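Local coordinates for Alr1585 protein (Nostoc sp., PDB 5C2I), which is a haem-containing DyP-type peroxidase that probably uses hydrogen peroxide to oxidise dyes and related substrates, at residues A[96-108]-A[454-467]. The protein carries 1 engineered substitution. Numbering follows the deposited sequence.
Sequences FFLSRHGYEYLEI and EYFFAPSISFLKTL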
ATOM      1  N   PHE A  96     -15.008  -3.224 -31.329  1.00 16.81           N
ATOM      2  CA  PHE A  96     -16.419  -3.352 -31.693  1.00 16.72           C
ATOM      3  C   PHE A  96     -16.634  -4.688 -32.404  1.00 17.27           C
ATOM      4  O   PHE A  96     -15.917  -5.006 -33.374  1.00 18.74           O
ATOM      5  CB  PHE A  96     -16.838  -2.201 -32.598  1.00 17.85           C
ATOM      6  CG  PHE A  96     -18.297  -2.219 -32.987  1.00 18.01           C
ATOM      7  CD1 PHE A  96     -19.252  -1.747 -32.122  1.00 18.69           C
ATOM      8  CD2 PHE A  96     -18.706  -2.736 -34.208  1.00 18.97           C
ATOM      9  CE1 PHE A  96     -20.601  -1.823 -32.443  1.00 19.14           C
ATOM     10  CE2 PHE A  96     -20.044  -2.770 -34.562  1.00 18.69           C
ATOM     11  CZ  PHE A  96     -20.989  -2.301 -33.675  1.00 19.10           C
ATOM     12  N   PHE A  97     -17.620  -5.446 -31.943  1.00 16.65           N
ATOM     13  CA  PHE A  97     -17.940  -6.766 -32.511  1.00 16.66           C
ATOM     14  C   PHE A  97     -19.390  -6.856 -32.967  1.00 17.39           C
ATOM     15  O   PHE A  97     -20.281  -6.271 -32.327  1.00 17.91           O
ATOM     16  CB  PHE A  97     -17.686  -7.857 -31.482  1.00 16.14           C
ATOM     17  CG  PHE A  97     -16.348  -7.781 -30.770  1.00 15.67           C
ATOM     18  CD1 PHE A  97     -15.224  -8.334 -31.307  1.00 15.29           C
ATOM     19  CD2 PHE A  97     -16.242  -7.165 -29.518  1.00 15.46           C
ATOM     20  CE1 PHE A  97     -14.006  -8.251 -30.635  1.00 15.17           C
ATOM     21  CE2 PHE A  97     -15.061  -7.123 -28.830  1.00 15.26           C
ATOM     22  CZ  PHE A  97     -13.921  -7.657 -29.388  1.00 14.59           C
ATOM     23  N   LEU A  98     -19.629  -7.600 -34.041  1.00 17.22           N
ATOM     24  CA  LEU A  98     -20.980  -7.881 -34.547  1.00 18.07           C
ATOM     25  C   LEU A  98     -21.302  -9.351 -34.460  1.00 18.10           C
ATOM     26  O   LEU A  98     -20.466 -10.196 -34.780  1.00 17.82           O
ATOM     27  CB  LEU A  98     -21.139  -7.424 -36.015  1.00 18.59           C
ATOM     28  CG  LEU A  98     -21.160  -5.907 -36.218  1.00 19.15           C
ATOM     29  CD1 LEU A  98     -20.928  -5.568 -37.676  1.00 20.07           C
ATOM     30  CD2 LEU A  98     -22.462  -5.313 -35.720  1.00 19.70           C
ATOM     31  N   SER A  99     -22.535  -9.661 -34.050  1.00 18.64           N
ATOM     32  CA  SER A  99     -23.075 -11.015 -34.179  1.00 18.99           C
ATOM     33  C   SER A  99     -23.643 -11.222 -35.577  1.00 19.69           C
ATOM     34  O   SER A  99     -23.836 -10.250 -36.330  1.00 19.69           O
ATOM     35  CB  SER A  99     -24.196 -11.250 -33.151  1.00 19.57           C
ATOM     36  OG  SER A  99     -25.364 -10.500 -33.477  1.00 20.22           O
ATOM     37  N   ARG A 100     -23.962 -12.471 -35.918  1.00 20.28           N
ATOM     38  CA  ARG A 100     -24.689 -12.705 -37.160  1.00 21.28           C
ATOM     39  C   ARG A 100     -25.996 -11.915 -37.202  1.00 21.54           C
ATOM     40  O   ARG A 100     -26.355 -11.310 -38.242  1.00 21.54           O
ATOM     41  CB  ARG A 100     -24.936 -14.190 -37.421  1.00 22.30           C
ATOM     42  CG  ARG A 100     -25.705 -14.441 -38.750  1.00 23.61           C
ATOM     43  CD  ARG A 100     -27.217 -14.555 -38.548  1.00 25.69           C
ATOM     44  NE  ARG A 100     -27.564 -15.762 -37.767  1.00 26.79           N
ATOM     45  CZ  ARG A 100     -28.779 -16.121 -37.358  1.00 29.34           C
ATOM     46  NH1 ARG A 100     -29.862 -15.430 -37.680  1.00 30.83           N
ATOM     47  NH2 ARG A 100     -28.926 -17.267 -36.690  1.00 30.92           N
ATOM     48  N   HIS A 101     -26.742 -11.898 -36.089  1.00 22.02           N
ATOM     49  CA  HIS A 101     -27.998 -11.136 -36.046  1.00 22.83           C
ATOM     50  C   HIS A 101     -27.731  -9.657 -36.316  1.00 22.06           C
ATOM     51  O   HIS A 101     -28.549  -8.952 -36.920  1.00 22.35           O
ATOM     52  CB  HIS A 101     -28.773 -11.347 -34.726  1.00 23.66           C
ATOM     53  CG  HIS A 101     -29.608 -12.595 -34.692  1.00 25.15           C
ATOM     54  ND1 HIS A 101     -29.251 -13.705 -33.956  1.00 26.81           N
ATOM     55  CD2 HIS A 101     -30.772 -12.922 -35.300  1.00 27.53           C
ATOM     56  CE1 HIS A 101     -30.164 -14.649 -34.084  1.00 26.58           C
ATOM     57  NE2 HIS A 101     -31.094 -14.202 -34.898  1.00 28.87           N
ATOM     58  N   GLY A 102     -26.612  -9.168 -35.828  1.00 21.03           N
ATOM     59  CA  GLY A 102     -26.223  -7.779 -36.051  1.00 21.05           C
ATOM     60  C   GLY A 102     -25.994  -7.462 -37.515  1.00 20.74           C
ATOM     61  O   GLY A 102     -26.388  -6.420 -37.995  1.00 21.61           O
ATOM     62  N   TYR A 103     -25.324  -8.358 -38.214  1.00 20.43           N
ATOM     63  CA  TYR A 103     -25.155  -8.232 -39.662  1.00 20.58           C
ATOM     64  C   TYR A 103     -26.488  -8.200 -40.376  1.00 22.22           C
ATOM     65  O   TYR A 103     -26.690  -7.396 -41.289  1.00 21.68           O
ATOM     66  CB  TYR A 103     -24.288  -9.373 -40.218  1.00 20.32           C
ATOM     67  CG  TYR A 103     -22.777  -9.088 -40.184  1.00 19.62           C
ATOM     68  CD1 TYR A 103     -22.147  -8.430 -41.250  1.00 19.73           C
ATOM     69  CD2 TYR A 103     -21.988  -9.508 -39.113  1.00 18.54           C
ATOM     70  CE1 TYR A 103     -20.760  -8.207 -41.236  1.00 19.42           C
ATOM     71  CE2 TYR A 103     -20.618  -9.255 -39.073  1.00 17.85           C
ATOM     72  CZ  TYR A 103     -20.016  -8.601 -40.146  1.00 18.16           C
ATOM     73  OH  TYR A 103     -18.663  -8.344 -40.085  1.00 18.22           O
ATOM     74  N   GLU A 104     -27.420  -9.034 -39.938  1.00 22.97           N
ATOM     75  CA  GLU A 104     -28.754  -9.044 -40.551  1.00 24.63           C
ATOM     76  C   GLU A 104     -29.475  -7.725 -40.310  1.00 24.42           C
ATOM     77  O   GLU A 104     -30.099  -7.199 -41.227  1.00 24.06           O
ATOM     78  CB  GLU A 104     -29.570 -10.229 -40.066  1.00 26.73           C
ATOM     79  CG  GLU A 104     -29.055 -11.549 -40.587  1.00 29.00           C
ATOM     80  CD  GLU A 104     -29.944 -12.689 -40.080  1.00 32.48           C
ATOM     81  OE1 GLU A 104     -30.111 -12.885 -38.870  1.00 33.19           O
ATOM     82  OE2 GLU A 104     -30.532 -13.383 -40.886  1.00 35.16           O
ATOM     83  N   TYR A 105     -29.405  -7.225 -39.072  1.00 23.24           N
ATOM     84  CA  TYR A 105     -29.991  -5.925 -38.732  1.00 23.30           C
ATOM     85  C   TYR A 105     -29.451  -4.824 -39.667  1.00 23.20           C
ATOM     86  O   TYR A 105     -30.213  -3.986 -40.135  1.00 23.95           O
ATOM     87  CB  TYR A 105     -29.702  -5.543 -37.265  1.00 22.35           C
ATOM     88  CG  TYR A 105     -30.198  -4.156 -36.990  1.00 22.74           C
ATOM     89  CD1 TYR A 105     -29.397  -3.058 -37.261  1.00 23.04           C
ATOM     90  CD2 TYR A 105     -31.478  -3.938 -36.521  1.00 23.94           C
ATOM     91  CE1 TYR A 105     -29.880  -1.768 -37.067  1.00 23.63           C
ATOM     92  CE2 TYR A 105     -31.964  -2.664 -36.305  1.00 24.58           C
ATOM     93  CZ  TYR A 105     -31.158  -1.578 -36.582  1.00 24.07           C
ATOM     94  OH  TYR A 105     -31.655  -0.284 -36.387  1.00 24.97           O
ATOM     95  N   LEU A 106     -28.162  -4.887 -39.954  1.00 22.70           N
ATOM     96  CA  LEU A 106     -27.490  -3.941 -40.811  1.00 23.26           C
ATOM     97  C   LEU A 106     -27.738  -4.144 -42.307  1.00 24.34           C
ATOM     98  O   LEU A 106     -27.189  -3.428 -43.123  1.00 24.04           O
ATOM     99  CB  LEU A 106     -25.978  -3.945 -40.500  1.00 22.56           C
ATOM    100  CG  LEU A 106     -25.640  -3.421 -39.109  1.00 21.93           C
ATOM    101  CD1 LEU A 106     -24.164  -3.694 -38.815  1.00 21.04           C
ATOM    102  CD2 LEU A 106     -25.979  -1.949 -38.944  1.00 22.37           C
ATOM    103  N   GLU A 107     -28.617  -5.082 -42.665  1.00 25.04           N
ATOM    104  CA  GLU A 107     -29.010  -5.315 -44.065  1.00 26.26           C
ATOM    105  C   GLU A 107     -27.811  -5.633 -44.957  1.00 26.11           C
ATOM    106  O   GLU A 107     -27.752  -5.258 -46.137  1.00 25.95           O
ATOM    107  CB  GLU A 107     -29.842  -4.154 -44.623  1.00 27.53           C
ATOM    108  CG  GLU A 107     -31.042  -3.832 -43.759  1.00 28.64           C
ATOM    109  CD  GLU A 107     -31.853  -2.631 -44.218  1.00 31.52           C
ATOM    110  OE1 GLU A 107     -31.355  -1.799 -45.001  1.00 31.94           O
ATOM    111  OE2 GLU A 107     -32.998  -2.551 -43.781  1.00 32.98           O
ATOM    112  N   ILE A 108     -26.900  -6.423 -44.400  1.00 25.38           N
ATOM    113  CA  ILE A 108     -25.800  -7.011 -45.163  1.00 25.65           C
ATOM    114  C   ILE A 108     -26.285  -8.348 -45.760  1.00 26.54           C
ATOM    115  O   ILE A 108     -26.772  -9.230 -45.031  1.00 26.40           O
ATOM    116  CB  ILE A 108     -24.581  -7.254 -44.250  1.00 24.64           C
ATOM    117  CG1 ILE A 108     -24.114  -5.941 -43.588  1.00 24.33           C
ATOM    118  CG2 ILE A 108     -23.457  -7.929 -45.020  1.00 24.63           C
ATOM    119  CD1 ILE A 108     -23.720  -4.831 -44.530  1.00 25.09           C
ATOM    120  N   GLU A 454     -22.287 -15.252 -26.608  1.00 18.48           N
ATOM    121  CA  GLU A 454     -22.563 -15.209 -28.029  1.00 18.14           C
ATOM    122  C   GLU A 454     -21.286 -15.261 -28.793  1.00 17.60           C
ATOM    123  O   GLU A 454     -20.191 -14.985 -28.250  1.00 17.70           O
ATOM    124  CB  GLU A 454     -23.355 -13.941 -28.374  1.00 18.93           C
ATOM    125  CG  GLU A 454     -23.865 -13.799 -29.792  1.00 19.53           C
ATOM    126  CD  GLU A 454     -24.719 -14.972 -30.254  1.00 19.90           C
ATOM    127  OE1 GLU A 454     -24.137 -16.008 -30.634  1.00 19.09           O
ATOM    128  OE2 GLU A 454     -25.949 -14.851 -30.241  1.00 20.73           O
ATOM    129  N   TYR A 455     -21.423 -15.641 -30.059  1.00 17.09           N
ATOM    130  CA  TYR A 455     -20.331 -15.615 -31.013  1.00 16.42           C
ATOM    131  C   TYR A 455     -20.382 -14.329 -31.816  1.00 15.93           C
ATOM    132  O   TYR A 455     -21.459 -13.922 -32.265  1.00 16.38           O
ATOM    133  CB  TYR A 455     -20.504 -16.732 -32.003  1.00 17.11           C
ATOM    134  CG  TYR A 455     -20.489 -18.157 -31.487  1.00 16.99           C
ATOM    135  CD1 TYR A 455     -19.425 -18.660 -30.743  1.00 17.17           C
ATOM    136  CD2 TYR A 455     -21.523 -19.034 -31.822  1.00 18.35           C
ATOM    137  CE1 TYR A 455     -19.399 -19.993 -30.316  1.00 16.73           C
ATOM    138  CE2 TYR A 455     -21.485 -20.361 -31.439  1.00 18.57           C
ATOM    139  CZ  TYR A 455     -20.410 -20.831 -30.691  1.00 18.48           C
ATOM    140  OH  TYR A 455     -20.386 -22.174 -30.336  1.00 18.26           O
ATOM    141  N   PHE A 456     -19.237 -13.702 -32.014  1.00 15.46           N
ATOM    142  CA  PHE A 456     -19.134 -12.470 -32.800  1.00 15.93           C
ATOM    143  C   PHE A 456     -18.007 -12.519 -33.805  1.00 16.26           C
ATOM    144  O   PHE A 456     -17.117 -13.379 -33.727  1.00 16.31           O
ATOM    145  CB  PHE A 456     -18.847 -11.266 -31.899  1.00 15.96           C
ATOM    146  CG  PHE A 456     -19.855 -11.045 -30.784  1.00 16.20           C
ATOM    147  CD1 PHE A 456     -19.700 -11.682 -29.557  1.00 15.77           C
ATOM    148  CD2 PHE A 456     -20.879 -10.159 -30.926  1.00 16.60           C
ATOM    149  CE1 PHE A 456     -20.610 -11.476 -28.545  1.00 15.89           C
ATOM    150  CE2 PHE A 456     -21.776  -9.910 -29.900  1.00 16.74           C
ATOM    151  CZ  PHE A 456     -21.661 -10.604 -28.709  1.00 16.71           C
ATOM    152  N   PHE A 457     -18.013 -11.546 -34.723  1.00 16.19           N
ATOM    153  CA  PHE A 457     -16.874 -11.273 -35.602  1.00 16.27           C
ATOM    154  C   PHE A 457     -16.393  -9.867 -35.283  1.00 16.04           C
ATOM    155  O   PHE A 457     -17.213  -8.959 -35.080  1.00 15.92           O
ATOM    156  CB  PHE A 457     -17.308 -11.370 -37.043  1.00 17.03           C
ATOM    157  CG  PHE A 457     -16.180 -11.266 -38.026  1.00 17.37           C
ATOM    158  CD1 PHE A 457     -15.209 -12.245 -38.094  1.00 17.57           C
ATOM    159  CD2 PHE A 457     -16.100 -10.204 -38.873  1.00 18.03           C
ATOM    160  CE1 PHE A 457     -14.159 -12.153 -38.989  1.00 17.73           C
ATOM    161  CE2 PHE A 457     -15.083 -10.115 -39.835  1.00 18.56           C
ATOM    162  CZ  PHE A 457     -14.080 -11.079 -39.857  1.00 18.78           C
ATOM    163  N   ALA A 458     -15.076  -9.710 -35.151  1.00 16.69           N
ATOM    164  CA  ALA A 458     -14.418  -8.410 -35.070  1.00 16.49           C
ATOM    165  C   ALA A 458     -14.124  -7.961 -36.493  1.00 16.83           C
ATOM    166  O   ALA A 458     -13.183  -8.462 -37.099  1.00 16.34           O
ATOM    167  CB  ALA A 458     -13.124  -8.520 -34.283  1.00 16.93           C
ATOM    168  N   PRO A 459     -14.924  -7.025 -37.055  1.00 17.55           N
ATOM    169  CA  PRO A 459     -14.671  -6.646 -38.434  1.00 18.22           C
ATOM    170  C   PRO A 459     -13.436  -5.770 -38.599  1.00 18.36           C
ATOM    171  O   PRO A 459     -12.932  -5.225 -37.630  1.00 18.53           O
ATOM    172  CB  PRO A 459     -15.948  -5.873 -38.835  1.00 19.09           C
ATOM    173  CG  PRO A 459     -16.927  -6.123 -37.749  1.00 18.64           C
ATOM    174  CD  PRO A 459     -16.118  -6.370 -36.516  1.00 17.77           C
ATOM    175  N   SER A 460     -12.962  -5.645 -39.831  1.00 19.44           N
ATOM    176  CA  SER A 460     -11.903  -4.706 -40.157  1.00 19.18           C
ATOM    177  C   SER A 460     -12.420  -3.309 -39.882  1.00 19.29           C
ATOM    178  O   SER A 460     -13.649  -3.058 -39.915  1.00 19.04           O
ATOM    179  CB  SER A 460     -11.511  -4.849 -41.640  1.00 20.64           C
ATOM    180  OG  SER A 460     -12.566  -4.453 -42.513  1.00 21.35           O
ATOM    181  N   ILE A 461     -11.501  -2.413 -39.566  1.00 18.67           N
ATOM    182  CA  ILE A 461     -11.834  -1.048 -39.233  1.00 19.32           C
ATOM    183  C   ILE A 461     -12.432  -0.294 -40.445  1.00 20.04           C
ATOM    184  O   ILE A 461     -13.428   0.424 -40.282  1.00 20.49           O
ATOM    185  CB  ILE A 461     -10.617  -0.316 -38.630  1.00 19.71           C
ATOM    186  CG1 ILE A 461     -10.299  -0.974 -37.264  1.00 19.25           C
ATOM    187  CG2 ILE A 461     -10.905   1.176 -38.507  1.00 20.37           C
ATOM    188  CD1 ILE A 461      -8.972  -0.569 -36.653  1.00 18.92           C
ATOM    189  N   SER A 462     -11.881  -0.518 -41.629  1.00 20.31           N
ATOM    190  CA  SER A 462     -12.378   0.129 -42.856  1.00 21.71           C
ATOM    191  C   SER A 462     -13.828  -0.232 -43.125  1.00 21.55           C
ATOM    192  O   SER A 462     -14.625   0.638 -43.517  1.00 22.33           O
ATOM    193  CB  SER A 462     -11.487  -0.185 -44.084  1.00 21.99           C
ATOM    194  OG  SER A 462     -11.424  -1.591 -44.348  1.00 21.82           O
ATOM    195  N   PHE A 463     -14.210  -1.477 -42.895  1.00 20.84           N
ATOM    196  CA  PHE A 463     -15.604  -1.860 -43.032  1.00 20.27           C
ATOM    197  C   PHE A 463     -16.497  -0.978 -42.160  1.00 21.15           C
ATOM    198  O   PHE A 463     -17.518  -0.417 -42.644  1.00 22.09           O
ATOM    199  CB  PHE A 463     -15.827  -3.312 -42.695  1.00 19.74           C
ATOM    200  CG  PHE A 463     -17.260  -3.686 -42.493  1.00 19.49           C
ATOM    201  CD1 PHE A 463     -18.125  -3.831 -43.573  1.00 20.27           C
ATOM    202  CD2 PHE A 463     -17.752  -3.976 -41.238  1.00 19.37           C
ATOM    203  CE1 PHE A 463     -19.448  -4.201 -43.414  1.00 20.42           C
ATOM    204  CE2 PHE A 463     -19.100  -4.373 -41.055  1.00 19.45           C
ATOM    205  CZ  PHE A 463     -19.957  -4.470 -42.139  1.00 20.35           C
ATOM    206  N   LEU A 464     -16.111  -0.826 -40.903  1.00 20.48           N
ATOM    207  CA  LEU A 464     -16.898  -0.073 -39.959  1.00 20.46           C
ATOM    208  C   LEU A 464     -16.932   1.423 -40.273  1.00 21.02           C
ATOM    209  O   LEU A 464     -17.970   2.084 -40.098  1.00 20.92           O
ATOM    210  CB  LEU A 464     -16.389  -0.340 -38.538  1.00 19.46           C
ATOM    211  CG  LEU A 464     -16.457  -1.796 -38.056  1.00 18.92           C
ATOM    212  CD1 LEU A 464     -15.726  -1.982 -36.761  1.00 18.18           C
ATOM    213  CD2 LEU A 464     -17.921  -2.218 -37.930  1.00 18.92           C
ATOM    214  N   LYS A 465     -15.810   1.965 -40.718  1.00 21.21           N
ATOM    215  CA  LYS A 465     -15.736   3.376 -41.025  1.00 22.27           C
ATOM    216  C   LYS A 465     -16.535   3.809 -42.260  1.00 23.26           C
ATOM    217  O   LYS A 465     -16.755   4.996 -42.420  1.00 23.26           O
ATOM    218  CB  LYS A 465     -14.287   3.791 -41.258  1.00 23.38           C
ATOM    219  CG  LYS A 465     -13.415   3.853 -40.018  1.00 23.65           C
ATOM    220  CD  LYS A 465     -12.103   4.537 -40.393  1.00 24.82           C
ATOM    221  CE  LYS A 465     -11.179   4.642 -39.211  1.00 25.68           C
ATOM    222  NZ  LYS A 465      -9.963   5.409 -39.612  1.00 26.05           N
ATOM    223  N   THR A 466     -16.895   2.872 -43.138  1.00 22.99           N
ATOM    224  CA  THR A 466     -17.581   3.214 -44.387  1.00 24.44           C
ATOM    225  C   THR A 466     -18.976   2.582 -44.451  1.00 25.30           C
ATOM    226  O   THR A 466     -19.572   2.469 -45.508  1.00 25.07           O
ATOM    227  CB  THR A 466     -16.750   2.773 -45.609  1.00 24.93           C
ATOM    228  OG1 THR A 466     -16.524   1.367 -45.562  1.00 24.61           O
ATOM    229  CG2 THR A 466     -15.413   3.485 -45.637  1.00 25.55           C
ATOM    230  N   LEU A 467     -19.475   2.174 -43.306  1.00 25.46           N
ATOM    231  CA  LEU A 467     -20.774   1.542 -43.228  1.00 26.50           C
ATOM    232  C   LEU A 467     -21.928   2.515 -43.589  1.00 27.53           C
ATOM    233  O   LEU A 467     -22.895   2.095 -44.221  1.00 28.14           O
ATOM    234  CB  LEU A 467     -20.907   0.975 -41.824  1.00 26.83           C
ATOM    235  CG  LEU A 467     -21.879  -0.127 -41.511  1.00 27.23           C
ATOM    236  CD1 LEU A 467     -21.784  -1.315 -42.428  1.00 27.19           C
ATOM    237  CD2 LEU A 467     -21.611  -0.523 -40.069  1.00 27.97           C
TER
HETATM  238  O   HOH W   1     -23.530 -14.689 -34.108  1.00 17.88           O
HETATM  239  O   HOH W   2     -27.417 -12.898 -31.622  1.00 26.17           O
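An antiparallel beta bridge between Leu98 and Phe457 joins the edge strand 93-98 of one sheet to strand 448-458 of another. The pair is hydrogen-bonded in both directions: Leu98 N reaches Phe457 O at 3.0 Å, and Phe457 N reaches Leu98 O at 2.8 Å. Both bonds are nearly straight, yet the axes of the short strand segments are inclined at 122°, well short of antiparallel, and the bridge stays single.

Side chains fill the ground on both sides of it. CB of Phe97 meets CB of Phe456 at 3.6 Å, and the Phe97 ring, with CG turned beside the backbone N (chi1 -48°), brings CD1 against Ala458 CB. Leu254 of strand 250-261 touches both Phe97 and Phe456. Because its two strands belong to different antiparallel sheets, the bridge is consistent with a junction between the two ferredoxin-like alpha+beta halves of the DyP fold.

Beyond the strands, helix 100-105 packs near helix 461-465. Leu98 CD1 lies over one face of the Tyr103 ring, toward its rim, and also meets the edge of Phe463, 4.0 Å from its CE2. The Tyr103 and Phe463 planes are near parallel, at 21°, but are slid so far apart that they barely overlap. Tyr103 OH comes to the edge of Phe457, 3.4 Å from CD2.

Near the start of helix 100-105 two waters bridge the segments: one accepts from Arg100 N and donates to Tyr455 O, and another links His101 ND1 to Glu454 OE2. Glu454 OE1 takes Tyr455 N on its anti lone pair and also accepts a hydrogen bond from Met123 N.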